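Long-range contacts in DNA mismatch repair protein MutS (Thermus aquaticus, PDB 1EWQ), which takes part in DNA mismatch repair, binding mismatched DNA and hydrolysing ATP weakly: residues Ala136-Asp141 with Leu179-Leu184; Gly157-Ser162 with Glu212-Leu217; Ala165-Leu170 with Arg195-Val200; Ala205-Glu210 with Arg221-Ala226; Met250-Ala255 with Arg293-Asp298. One frame throughout, in Å; residues are numbered along the deposited sequence.

Contact 1: Ala136-Asp141 with Leu179-Leu184; sequences AIATGD and LLAPEL
Neighbouring parallel strands in the RNase H-like sheet of MutS domain II meet here, Ala136 lying beside Leu179 and Ile137 beside Leu180. Ile137 takes both backbone bonds: its N donates to Leu179 O (3.0 Å, 165° at the hydrogen), and its O accepts Ala181 N at 2.9 Å. Ala136 and Leu179 share one face of the sheet. On the other, Ile137 and Leu180 run side by side and point the same way, with Ile137 CB 4.1 Å from Leu180 CD2. Leu184, reaching back from the helix that starts after Ala181, crosses Ile137 at about a right angle, and its CD1 presses on Ile137 CG2 at 3.5 Å, tighter than usual for carbons. Ala138 CB packs against Ala181 CB at 3.7 Å. Further on, Thr139 and Glu183 slide past each other in opposite directions. Thr139 OG1, set between its own backbone N and carbonyl carbon (chi1 63°), donates to Glu183 OE2 at 2.6 Å from above the carboxylate plane. Glu183 OE1 forms a salt bridge with Arg219, so the carboxylate is held through both oxygens; the arginine and the hydroxyl together would be expected to stabilise its charged form.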
# COMPACT_ATOMS: atom_id res chain seq x y z
N ALA C 136 15.59 21.03 -7.82
CA ALA C 136 15.08 22.41 -7.76
C ALA C 136 14.82 22.91 -9.18
O ALA C 136 15.67 22.77 -10.06
CB ALA C 136 16.09 23.31 -7.05
N ILE C 137 13.64 23.50 -9.37
CA ILE C 137 13.20 24.04 -10.65
C ILE C 137 12.87 25.54 -10.50
O ILE C 137 12.14 25.94 -9.58
CB ILE C 137 11.91 23.32 -11.13
CG1 ILE C 137 12.22 21.84 -11.44
CG2 ILE C 137 11.33 24.03 -12.34
CD1 ILE C 137 10.98 20.98 -11.66
N ALA C 138 13.39 26.35 -11.41
CA ALA C 138 13.14 27.79 -11.39
C ALA C 138 13.10 28.34 -12.81
O ALA C 138 13.41 27.64 -13.77
CB ALA C 138 14.22 28.50 -10.59
N THR C 139 12.70 29.60 -12.94
CA THR C 139 12.63 30.25 -14.24
C THR C 139 13.57 31.44 -14.28
O THR C 139 14.11 31.85 -13.26
CB THR C 139 11.21 30.76 -14.54
OG1 THR C 139 10.85 31.76 -13.57
CG2 THR C 139 10.22 29.62 -14.50
N GLY C 140 13.78 32.00 -15.47
CA GLY C 140 14.68 33.13 -15.57
C GLY C 140 15.64 32.92 -16.73
O GLY C 140 16.80 32.55 -16.53
N ASP C 141 15.14 33.17 -17.93
CA ASP C 141 15.90 33.00 -19.16
C ASP C 141 15.98 31.51 -19.45
O ASP C 141 17.06 30.97 -19.74
CB ASP C 141 17.31 33.59 -19.02
CG ASP C 141 17.30 35.09 -18.78
OD1 ASP C 141 16.49 35.79 -19.44
OD2 ASP C 141 18.10 35.57 -17.93
N LEU C 179 11.95 21.15 -5.08
CA LEU C 179 11.81 22.52 -4.60
C LEU C 179 11.42 23.38 -5.81
O LEU C 179 12.18 23.49 -6.76
CB LEU C 179 13.14 23.05 -4.05
CG LEU C 179 13.95 22.21 -3.06
CD1 LEU C 179 15.22 22.95 -2.72
CD2 LEU C 179 13.14 21.93 -1.80
N LEU C 180 10.23 23.98 -5.77
CA LEU C 180 9.78 24.82 -6.87
C LEU C 180 9.96 26.30 -6.56
O LEU C 180 9.75 26.74 -5.43
CB LEU C 180 8.30 24.54 -7.19
CG LEU C 180 7.88 23.14 -7.66
CD1 LEU C 180 6.36 23.01 -7.62
CD2 LEU C 180 8.41 22.87 -9.07
N ALA C 181 10.36 27.06 -7.57
CA ALA C 181 10.56 28.50 -7.43
C ALA C 181 9.25 29.15 -6.99
O ALA C 181 8.17 28.65 -7.31
CB ALA C 181 11.00 29.09 -8.77
N PRO C 182 9.33 30.26 -6.25
CA PRO C 182 8.13 30.96 -5.78
C PRO C 182 7.12 31.19 -6.91
O PRO C 182 5.92 30.96 -6.74
CB PRO C 182 8.69 32.26 -5.22
CG PRO C 182 10.06 31.86 -4.75
CD PRO C 182 10.55 31.01 -5.88
N GLU C 183 7.62 31.65 -8.05
CA GLU C 183 6.77 31.92 -9.22
C GLU C 183 5.96 30.70 -9.67
O GLU C 183 4.83 30.84 -10.13
CB GLU C 183 7.61 32.39 -10.41
CG GLU C 183 8.92 33.02 -10.03
CD GLU C 183 10.08 32.07 -10.13
OE1 GLU C 183 10.93 32.10 -9.22
OE2 GLU C 183 10.16 31.31 -11.11
N LEU C 184 6.55 29.52 -9.56
CA LEU C 184 5.88 28.29 -9.99
C LEU C 184 4.83 27.89 -8.97
O LEU C 184 3.78 27.36 -9.33
CB LEU C 184 6.92 27.17 -10.18
CG LEU C 184 8.01 27.52 -11.20
CD1 LEU C 184 9.05 26.40 -11.26
CD2 LEU C 184 7.39 27.75 -12.57

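Contact 2: Gly157-Ser162 with Glu212-Leu217; sequences GTVLKS and EGPLAL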
# COMPACT_ATOMS: atom_id res chain seq x y z
N GLY C 157 23.30 20.50 -12.82
CA GLY C 157 22.10 21.15 -13.30
C GLY C 157 22.25 21.58 -14.74
O GLY C 157 23.33 21.51 -15.31
N THR C 158 21.15 22.06 -15.31
CA THR C 158 21.14 22.50 -16.69
C THR C 158 19.97 23.45 -16.93
O THR C 158 19.15 23.68 -16.05
CB THR C 158 21.01 21.28 -17.64
OG1 THR C 158 21.12 21.73 -19.00
CG2 THR C 158 19.67 20.60 -17.46
N VAL C 159 19.91 24.01 -18.13
CA VAL C 159 18.82 24.89 -18.48
C VAL C 159 18.15 24.25 -19.68
O VAL C 159 18.82 23.68 -20.53
CB VAL C 159 19.31 26.31 -18.84
CG1 VAL C 159 18.14 27.15 -19.34
CG2 VAL C 159 19.91 26.98 -17.62
N LEU C 160 16.83 24.31 -19.72
CA LEU C 160 16.08 23.73 -20.83
C LEU C 160 15.19 24.81 -21.42
O LEU C 160 14.79 25.74 -20.72
CB LEU C 160 15.25 22.55 -20.35
CG LEU C 160 16.17 21.50 -19.72
CD1 LEU C 160 15.97 21.48 -18.22
CD2 LEU C 160 15.91 20.15 -20.34
N LYS C 161 14.90 24.70 -22.71
CA LYS C 161 14.09 25.70 -23.40
C LYS C 161 12.59 25.55 -23.24
O LYS C 161 11.87 26.54 -23.22
CB LYS C 161 14.44 25.70 -24.89
CG LYS C 161 15.14 24.44 -25.34
CD LYS C 161 14.30 23.19 -25.09
CE LYS C 161 15.21 22.03 -24.77
NZ LYS C 161 16.12 22.46 -23.68
N SER C 162 12.12 24.31 -23.13
CA SER C 162 10.68 24.10 -22.98
C SER C 162 10.34 23.41 -21.67
O SER C 162 11.21 22.94 -20.94
CB SER C 162 10.14 23.28 -24.16
OG SER C 162 10.69 21.98 -24.21
N GLU C 212 27.60 31.96 -10.49
CA GLU C 212 27.49 32.60 -11.79
C GLU C 212 26.73 31.74 -12.79
O GLU C 212 26.47 30.56 -12.54
CB GLU C 212 28.89 32.86 -12.36
CG GLU C 212 29.53 31.59 -12.94
CD GLU C 212 30.95 31.80 -13.43
OE1 GLU C 212 31.16 32.70 -14.27
OE2 GLU C 212 31.85 31.05 -12.98
N GLY C 213 26.39 32.34 -13.93
CA GLY C 213 25.68 31.63 -14.97
C GLY C 213 24.26 32.10 -15.20
O GLY C 213 23.86 33.14 -14.67
N PRO C 214 23.46 31.34 -15.97
CA PRO C 214 22.07 31.70 -16.26
C PRO C 214 21.34 31.93 -14.94
O PRO C 214 21.58 31.20 -13.96
CB PRO C 214 21.53 30.47 -17.00
CG PRO C 214 22.74 29.90 -17.63
CD PRO C 214 23.78 30.02 -16.54
N LEU C 215 20.46 32.93 -14.90
CA LEU C 215 19.71 33.25 -13.69
C LEU C 215 18.93 32.04 -13.18
O LEU C 215 19.06 31.65 -12.01
CB LEU C 215 18.72 34.40 -13.96
CG LEU C 215 18.30 35.36 -12.85
CD1 LEU C 215 16.80 35.65 -12.95
CD2 LEU C 215 18.64 34.81 -11.48
N ALA C 216 18.13 31.44 -14.05
CA ALA C 216 17.33 30.27 -13.67
C ALA C 216 18.15 29.22 -12.92
O ALA C 216 17.70 28.69 -11.91
CB ALA C 216 16.68 29.65 -14.91
N LEU C 217 19.34 28.93 -13.42
CA LEU C 217 20.20 27.93 -12.80
C LEU C 217 20.78 28.40 -11.47
O LEU C 217 20.85 27.63 -10.51
CB LEU C 217 21.34 27.53 -13.75
CG LEU C 217 22.15 26.30 -13.33
CD1 LEU C 217 21.22 25.11 -13.15
CD2 LEU C 217 23.21 25.98 -14.39
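Val159 and Pro214 make the apolar part of this contact, with Leu217 following one turn further along. The valine CG2 branch does the touching: anti to its own carbonyl carbon and beside the backbone N, it lies 3.9 Å from Pro214 CB and 4.1 Å from Pro214 CG. The two side chains cross obliquely, and a single methyl rests against two carbons of the pyrrolidine ring. The same CG2 is 4.2 Å from Leu217 CB, so one methyl meets both the proline and the first turn of the helix.

The second kind of contact sets a side chain against backbone. Leu217 carries CG anti to its backbone N (chi1 -169°), and CD1 settles on the peptide that joins Gly157 to Thr158. This methyl is 3.7 Å from Thr158 N and 4.0 Å from Gly157 C, an approach aided by the lack of any side chain on the glycine. Strand 154-160 belongs to the mixed, RNase H-like sheet of MutS domain II, and helix 215-232, for which Pro214 is the N-cap residue, packs on it here.

Polar bonding between the segments is absent, and the backbone polar groups of the strand are engaged along the sheet instead. Thr158 pairs with Leu145, and Gly157 with Arg242 and Tyr244. The Thr158 side chain points away from the helix, and its OG1 bonds to Tyr244 O. Further round the apolar cluster, Phe243 touches both Pro214 and Leu217, while Phe241 also packs on Leu217.

Contact 3: Ala165-Leu170 with Arg195-Val200; sequences ALYDEL and RKRFPV
Tyr167 is flanked by Arg197 and Phe198, one at its edge and the other over a face. Phe198 turns an edge toward the tyrosine face in a T-shaped pair, with centroids 5.6 Å apart and planes at 66°; its CE1 comes 3.9 Å from Tyr167 CG. Arg197 is extended from CG to NE and lays its guanidinium beneath the root of the tyrosine, Tyr167 CB standing 3.4 Å above the centre of that plane. Arg197 NH1 also reaches the ring edge, 3.4 Å from Tyr167 CD2. Leu170 slides past Phe198 in the opposite direction, bringing CD1 to 3.3 Å from Phe198 CE2 and CG over one ring face, toward the rim. The salt bridge from Arg197 NH2 to Asp168 OD1 is long at 3.3 Å, and its hydrogen bond is weak and bent (124°).

In the second shell, Glu254 places both charged partners: its OE1 pairs with Arg197 NE, and its backbone N bonds to Asp168 OD1. Tyr167 OH is tied to Glu193. The contact joins helix 163-173 to the end of helix 188-197, while the first of these packs through Leu166 and Leu170 on strands 134-139 and 143-149 of the domain II sheet.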
# COMPACT_ATOMS: atom_id res chain seq x y z
N ALA C 165 10.83 19.48 -22.07
CA ALA C 165 12.18 19.01 -21.83
C ALA C 165 12.50 19.06 -20.34
O ALA C 165 13.20 18.19 -19.81
CB ALA C 165 13.18 19.84 -22.61
N LEU C 166 11.99 20.08 -19.65
CA LEU C 166 12.23 20.18 -18.22
C LEU C 166 11.66 18.93 -17.57
O LEU C 166 12.38 18.19 -16.90
CB LEU C 166 11.54 21.41 -17.63
CG LEU C 166 11.45 21.36 -16.10
CD1 LEU C 166 12.85 21.48 -15.48
CD2 LEU C 166 10.54 22.48 -15.61
N TYR C 167 10.37 18.70 -17.77
CA TYR C 167 9.72 17.53 -17.20
C TYR C 167 10.45 16.23 -17.51
O TYR C 167 10.63 15.40 -16.62
CB TYR C 167 8.26 17.44 -17.64
CG TYR C 167 7.36 18.50 -17.02
CD1 TYR C 167 7.85 19.37 -16.04
CD2 TYR C 167 6.03 18.64 -17.41
CE1 TYR C 167 7.04 20.36 -15.46
CE2 TYR C 167 5.21 19.62 -16.84
CZ TYR C 167 5.72 20.47 -15.87
OH TYR C 167 4.91 21.45 -15.34
N ASP C 168 10.89 16.06 -18.76
CA ASP C 168 11.61 14.83 -19.10
C ASP C 168 12.93 14.71 -18.35
O ASP C 168 13.29 13.63 -17.90
CB ASP C 168 11.90 14.75 -20.60
CG ASP C 168 10.70 14.32 -21.40
OD1 ASP C 168 9.84 13.60 -20.86
OD2 ASP C 168 10.63 14.68 -22.59
N GLU C 169 13.65 15.82 -18.21
CA GLU C 169 14.92 15.80 -17.50
C GLU C 169 14.68 15.43 -16.06
O GLU C 169 15.46 14.70 -15.45
CB GLU C 169 15.63 17.16 -17.56
CG GLU C 169 16.72 17.27 -18.59
CD GLU C 169 17.72 16.12 -18.54
OE1 GLU C 169 18.49 16.00 -17.58
OE2 GLU C 169 17.72 15.33 -19.50
N LEU C 170 13.60 15.96 -15.51
CA LEU C 170 13.24 15.70 -14.12
C LEU C 170 12.89 14.23 -13.94
O LEU C 170 13.39 13.56 -13.03
CB LEU C 170 12.06 16.60 -13.71
CG LEU C 170 11.61 16.71 -12.24
CD1 LEU C 170 11.19 15.36 -11.73
CD2 LEU C 170 12.73 17.26 -11.39
N ARG C 195 1.92 18.66 -9.98
CA ARG C 195 1.49 17.72 -8.96
C ARG C 195 0.92 16.43 -9.54
O ARG C 195 1.17 15.34 -9.02
CB ARG C 195 0.43 18.35 -8.03
CG ARG C 195 1.00 19.19 -6.89
CD ARG C 195 0.05 19.14 -5.69
NE ARG C 195 0.64 19.74 -4.49
CZ ARG C 195 0.56 21.03 -4.17
NH1 ARG C 195 -0.08 21.88 -4.97
NH2 ARG C 195 1.13 21.47 -3.06
N LYS C 196 0.16 16.55 -10.62
CA LYS C 196 -0.43 15.38 -11.25
C LYS C 196 0.63 14.48 -11.87
O LYS C 196 0.60 13.26 -11.70
CB LYS C 196 -1.45 15.79 -12.31
CG LYS C 196 -2.89 15.46 -11.91
CD LYS C 196 -3.28 16.14 -10.60
CE LYS C 196 -4.62 15.64 -10.07
NZ LYS C 196 -5.76 15.91 -11.00
N ARG C 197 1.58 15.08 -12.58
CA ARG C 197 2.62 14.31 -13.23
C ARG C 197 3.70 13.84 -12.27
O ARG C 197 4.24 12.75 -12.42
CB ARG C 197 3.22 15.12 -14.38
CG ARG C 197 4.27 14.37 -15.16
CD ARG C 197 4.51 15.00 -16.52
NE ARG C 197 5.70 14.45 -17.15
CZ ARG C 197 6.14 14.79 -18.36
NH1 ARG C 197 5.48 15.69 -19.07
NH2 ARG C 197 7.26 14.26 -18.83
N PHE C 198 4.02 14.66 -11.26
CA PHE C 198 5.04 14.29 -10.30
C PHE C 198 4.51 14.28 -8.87
O PHE C 198 4.45 15.31 -8.21
CB PHE C 198 6.24 15.23 -10.39
CG PHE C 198 6.91 15.21 -11.73
CD1 PHE C 198 6.52 16.09 -12.74
CD2 PHE C 198 7.91 14.28 -12.01
CE1 PHE C 198 7.12 16.03 -14.01
CE2 PHE C 198 8.50 14.21 -13.27
CZ PHE C 198 8.10 15.09 -14.27
N PRO C 199 4.12 13.09 -8.38
CA PRO C 199 3.58 12.92 -7.02
C PRO C 199 4.62 13.11 -5.90
O PRO C 199 4.30 12.93 -4.73
CB PRO C 199 3.04 11.50 -7.06
CG PRO C 199 4.04 10.81 -7.94
CD PRO C 199 4.20 11.80 -9.08
N VAL C 200 5.84 13.49 -6.27
CA VAL C 200 6.91 13.68 -5.30
C VAL C 200 6.62 14.79 -4.28
O VAL C 200 5.85 15.70 -4.55
CB VAL C 200 8.24 14.02 -6.01
CG1 VAL C 200 9.39 13.90 -5.03
CG2 VAL C 200 8.45 13.08 -7.18

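Contact 4: Ala205-Glu210 with Arg221-Ala226; sequences APFEPE and RGALLA
Phe207 and Ala223 meet face to methyl. Although the CB of the phenylalanine leads away from the helix, its ring turns one face to Ala223 CB, which lies 3.4 Å from the ring centroid and 10° off the normal: a CH-pi contact centred on the ring. The backbone just before it comes close as well, with Pro206 O 3.3 Å from Ala223 CA in a CA-H...O contact. Pro206 CG reaches further along the helix to touch Ala226 CB at 3.7 Å.

The loop 205-210 follows strand 201-203, an edge strand of the domain II sheet, and doubles back over helix 215-232, the helix into which the chain then runs. Ala181 lies over the opposite face of the Phe207 ring and Ala138 at its rim, so the ring sits between the helix and the residue that follows strand 177-180.

At the other end Glu210 and Arg221 cross at about a right angle, the carboxylate and guanidinium planes 81° apart. Arg221 grips side-on with two nitrogens. NE donates to Glu210 OE1 at 2.8 Å, within a salt bridge, and NH2 to Glu210 O, also at 2.8 Å, in the carbonyl plane and on a lone pair. A bend at chi3 (63°) in the arginine sets NE for this grip. NH2 bonds to Glu212 O as well, and Phe241 meets the guanidinium in a cation-pi contact. Glu210 CB rests 3.7 Å from Gly222 CA, and Glu210 CG lies 3.6 Å from Leu225 CD1.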
# COMPACT_ATOMS: atom_id res chain seq x y z
N ALA C 205 11.85 26.56 -0.21
CA ALA C 205 13.21 27.01 -0.01
C ALA C 205 13.31 28.36 -0.70
O ALA C 205 12.56 28.64 -1.63
CB ALA C 205 14.19 26.02 -0.62
N PRO C 206 14.21 29.22 -0.23
CA PRO C 206 14.34 30.53 -0.89
C PRO C 206 15.09 30.30 -2.20
O PRO C 206 15.87 29.36 -2.30
CB PRO C 206 15.15 31.34 0.12
CG PRO C 206 16.05 30.29 0.74
CD PRO C 206 15.08 29.14 0.96
N PHE C 207 14.85 31.15 -3.19
CA PHE C 207 15.51 30.99 -4.48
C PHE C 207 16.44 32.13 -4.87
O PHE C 207 16.52 32.51 -6.04
CB PHE C 207 14.48 30.73 -5.59
CG PHE C 207 14.08 29.28 -5.71
CD1 PHE C 207 13.40 28.63 -4.68
CD2 PHE C 207 14.39 28.56 -6.86
CE1 PHE C 207 13.03 27.29 -4.79
CE2 PHE C 207 14.03 27.21 -6.99
CZ PHE C 207 13.35 26.57 -5.96
N GLU C 208 17.15 32.66 -3.89
CA GLU C 208 18.10 33.73 -4.14
C GLU C 208 19.26 33.08 -4.91
O GLU C 208 19.82 32.08 -4.46
CB GLU C 208 18.62 34.31 -2.81
CG GLU C 208 17.52 34.67 -1.80
CD GLU C 208 16.31 35.34 -2.45
OE1 GLU C 208 16.50 36.14 -3.39
OE2 GLU C 208 15.17 35.07 -2.00
N PRO C 209 19.62 33.64 -6.07
CA PRO C 209 20.71 33.06 -6.87
C PRO C 209 22.01 32.80 -6.11
O PRO C 209 22.28 33.41 -5.10
CB PRO C 209 20.89 34.08 -7.99
CG PRO C 209 20.46 35.37 -7.35
CD PRO C 209 19.22 34.95 -6.61
N GLU C 210 22.80 31.85 -6.61
CA GLU C 210 24.08 31.52 -6.01
C GLU C 210 25.03 31.29 -7.17
O GLU C 210 24.67 30.66 -8.16
CB GLU C 210 23.97 30.24 -5.17
CG GLU C 210 25.26 29.79 -4.47
CD GLU C 210 26.29 29.19 -5.42
OE1 GLU C 210 25.89 28.62 -6.46
OE2 GLU C 210 27.49 29.27 -5.12
N ARG C 221 20.07 26.39 -8.01
CA ARG C 221 21.24 25.99 -7.25
C ARG C 221 21.19 26.63 -5.86
O ARG C 221 21.46 25.97 -4.84
CB ARG C 221 22.50 26.42 -8.02
CG ARG C 221 23.82 25.89 -7.49
CD ARG C 221 24.90 26.02 -8.57
NE ARG C 221 25.13 27.41 -8.92
CZ ARG C 221 25.52 27.84 -10.12
NH1 ARG C 221 25.74 26.98 -11.10
NH2 ARG C 221 25.70 29.13 -10.33
N GLY C 222 20.82 27.90 -5.81
CA GLY C 222 20.72 28.59 -4.54
C GLY C 222 19.73 27.88 -3.64
O GLY C 222 19.97 27.69 -2.44
N ALA C 223 18.61 27.48 -4.24
CA ALA C 223 17.57 26.77 -3.50
C ALA C 223 18.11 25.47 -2.91
O ALA C 223 17.88 25.18 -1.73
CB ALA C 223 16.39 26.49 -4.41
N LEU C 224 18.82 24.70 -3.72
CA LEU C 224 19.37 23.42 -3.26
C LEU C 224 20.31 23.62 -2.07
O LEU C 224 20.20 22.91 -1.07
CB LEU C 224 20.11 22.71 -4.39
CG LEU C 224 19.27 22.16 -5.56
CD1 LEU C 224 20.20 21.64 -6.64
CD2 LEU C 224 18.36 21.02 -5.07
N LEU C 225 21.21 24.59 -2.20
CA LEU C 225 22.18 24.88 -1.15
C LEU C 225 21.55 25.42 0.14
O LEU C 225 21.96 25.04 1.24
CB LEU C 225 23.25 25.85 -1.67
CG LEU C 225 24.22 25.25 -2.69
CD1 LEU C 225 25.11 26.35 -3.27
CD2 LEU C 225 25.07 24.17 -2.03
N ALA C 226 20.56 26.29 0.01
CA ALA C 226 19.92 26.86 1.19
C ALA C 226 19.15 25.77 1.91
O ALA C 226 19.21 25.66 3.14
CB ALA C 226 18.98 27.99 0.79

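Contact 5: Met250-Ala255 with Arg293-Asp298; sequences MRLPEA and RHPLLD. With EDO (1,2-ethanediol), chain G.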
# COMPACT_ATOMS: atom_id res chain seq x y z
N MSE C 250 21.77 10.80 -25.56
CA MSE C 250 20.56 10.29 -26.19
C MSE C 250 19.35 10.76 -25.41
O MSE C 250 19.31 10.67 -24.18
CB MSE C 250 20.56 8.76 -26.22
CG MSE C 250 19.29 8.19 -26.83
SE MSE C 250 19.03 6.33 -26.43
CE MSE C 250 20.16 5.57 -27.76
N ARG C 251 18.35 11.26 -26.12
CA ARG C 251 17.12 11.73 -25.51
C ARG C 251 16.24 10.52 -25.14
O ARG C 251 16.02 9.63 -25.97
CB ARG C 251 16.35 12.62 -26.48
CG ARG C 251 17.09 13.87 -26.95
CD ARG C 251 17.09 14.91 -25.85
NE ARG C 251 17.60 16.20 -26.30
CZ ARG C 251 17.44 17.34 -25.63
NH1 ARG C 251 16.79 17.36 -24.47
NH2 ARG C 251 17.94 18.46 -26.13
N LEU C 252 15.75 10.50 -23.90
CA LEU C 252 14.87 9.44 -23.42
C LEU C 252 13.66 10.04 -22.70
O LEU C 252 13.61 10.11 -21.47
CB LEU C 252 15.61 8.50 -22.46
CG LEU C 252 16.71 7.62 -23.05
CD1 LEU C 252 17.41 6.87 -21.92
CD2 LEU C 252 16.13 6.65 -24.06
N PRO C 253 12.66 10.51 -23.46
CA PRO C 253 11.46 11.11 -22.88
C PRO C 253 10.84 10.19 -21.83
O PRO C 253 11.08 8.98 -21.83
CB PRO C 253 10.54 11.29 -24.08
CG PRO C 253 11.49 11.55 -25.19
CD PRO C 253 12.60 10.54 -24.94
N GLU C 254 10.04 10.77 -20.93
CA GLU C 254 9.37 9.98 -19.91
C GLU C 254 8.51 8.89 -20.54
O GLU C 254 8.50 7.75 -20.07
CB GLU C 254 8.48 10.88 -19.04
CG GLU C 254 7.75 10.11 -17.93
CD GLU C 254 6.86 11.01 -17.08
OE1 GLU C 254 7.25 12.18 -16.83
OE2 GLU C 254 5.78 10.54 -16.65
N ALA C 255 7.78 9.23 -21.59
CA ALA C 255 6.92 8.26 -22.26
C ALA C 255 7.71 7.03 -22.68
O ALA C 255 7.24 5.90 -22.55
CB ALA C 255 6.26 8.91 -23.48
N ARG C 293 20.56 6.41 -17.74
CA ARG C 293 19.80 7.66 -17.74
C ARG C 293 20.17 8.51 -18.97
O ARG C 293 19.31 9.13 -19.59
CB ARG C 293 20.08 8.47 -16.46
CG ARG C 293 18.88 9.24 -15.92
CD ARG C 293 19.26 10.42 -15.04
NE ARG C 293 20.23 10.10 -13.98
CZ ARG C 293 20.05 9.16 -13.07
NH1 ARG C 293 18.94 8.43 -13.08
NH2 ARG C 293 20.97 8.96 -12.13
N HIS C 294 21.46 8.54 -19.29
CA HIS C 294 21.96 9.32 -20.42
C HIS C 294 22.91 8.53 -21.32
O HIS C 294 24.12 8.59 -21.16
CB HIS C 294 22.71 10.56 -19.91
CG HIS C 294 21.85 11.52 -19.16
ND1 HIS C 294 21.14 12.53 -19.79
CD2 HIS C 294 21.55 11.61 -17.85
CE1 HIS C 294 20.44 13.20 -18.89
NE2 HIS C 294 20.67 12.66 -17.70
N PRO C 295 22.35 7.75 -22.27
CA PRO C 295 23.20 6.97 -23.18
C PRO C 295 24.04 7.95 -23.99
O PRO C 295 23.60 9.06 -24.29
CB PRO C 295 22.19 6.22 -24.06
CG PRO C 295 20.96 6.12 -23.17
CD PRO C 295 20.92 7.47 -22.49
N LEU C 296 25.25 7.53 -24.37
CA LEU C 296 26.17 8.38 -25.14
C LEU C 296 25.86 8.45 -26.64
O LEU C 296 25.17 7.60 -27.19
CB LEU C 296 27.61 7.87 -24.95
CG LEU C 296 28.10 7.55 -23.53
CD1 LEU C 296 29.54 7.06 -23.60
CD2 LEU C 296 27.99 8.78 -22.64
N LEU C 297 26.39 9.48 -27.29
CA LEU C 297 26.22 9.67 -28.73
C LEU C 297 27.58 9.52 -29.42
O LEU C 297 27.66 9.54 -30.65
CB LEU C 297 25.70 11.08 -29.02
CG LEU C 297 24.38 11.54 -28.39
CD1 LEU C 297 24.12 13.02 -28.75
CD2 LEU C 297 23.26 10.66 -28.90
N ASP C 298 28.63 9.37 -28.63
CA ASP C 298 29.99 9.28 -29.16
C ASP C 298 30.56 7.88 -29.28
O ASP C 298 30.74 7.17 -28.29
CB ASP C 298 30.90 10.15 -28.31
CG ASP C 298 30.32 11.54 -28.07
OD1 ASP C 298 30.15 12.29 -29.07
OD2 ASP C 298 30.01 11.86 -26.90
C1 EDO G . 15.28 13.48 -23.02
O1 EDO G . 14.38 14.40 -23.70
C2 EDO G . 15.12 13.61 -21.53
O2 EDO G . 15.00 12.32 -20.97
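Met250, present as selenomethionine, carries CG anti to its backbone N (chi1 178°), which turns CG away from that N, and the chain then crosses Pro295; Leu252 instead has CG anti to its carbonyl carbon and meets the same proline from another side. The two residues thus hold the Pro295 ring where the loop leading into helix 254-259 meets the one between helices 282-293 and 299-314, the latter within MutS domain III.

Met250 and Pro295 cross at about a right angle. Their CB atoms are 3.7 Å apart, and the selenium of Met250 lies 3.8 Å from Pro295 CG. Leu252 reaches the ring tip to tip, its CD1 3.6 Å from Pro295 CD and close also to Arg293 O. The backbone is fixed by one bond, from Met250 N to Pro295 O: at 2.8 Å and 177° it is short and nearly straight, although the donor is tilted 23° from the carbonyl plane. Leu297 packs beside this bond, with CD2 3.7 Å from Met250 N.

Three parts of the protein converge here. The backbone of Arg251 pairs with Asp620 and Ile622 of the P-loop ATPase domain, Leu296 pairs with Gln604, and Met250 O accepts a bond from Arg172 at the end of domain II helix 163-173. A 1,2-ethanediol, probably from the crystallisation liquor, lies alongside the Arg251 side chain, with O1 3.5 Å from Arg251 CD, while its O2 donates a hydrogen bond to Leu252 O at 2.7 Å.

Contacts 1 to 4 build one domain. Contacts 1 and 2 both reach the six-stranded mixed sheet, their centres about 10 Å apart, and along the chain their segments alternate. Contact 3 is nested inside the loop closed by contact 2 and touches contact 1 through Ile137 against Leu166 and Leu170. Contact 4 shares helix 215-232 with contact 2, its centre about 10 Å from that of contact 1. This helix packs on the Ala136/Leu179 face of the sheet, helices 163-173 and 188-197 on the Ile137/Leu180 face. Contact 5 comes last, its centre about 16 Å from that of contact 3. Glu254 joins the two, and contact 5 is where domain II, domain III and the ATPase domain come together.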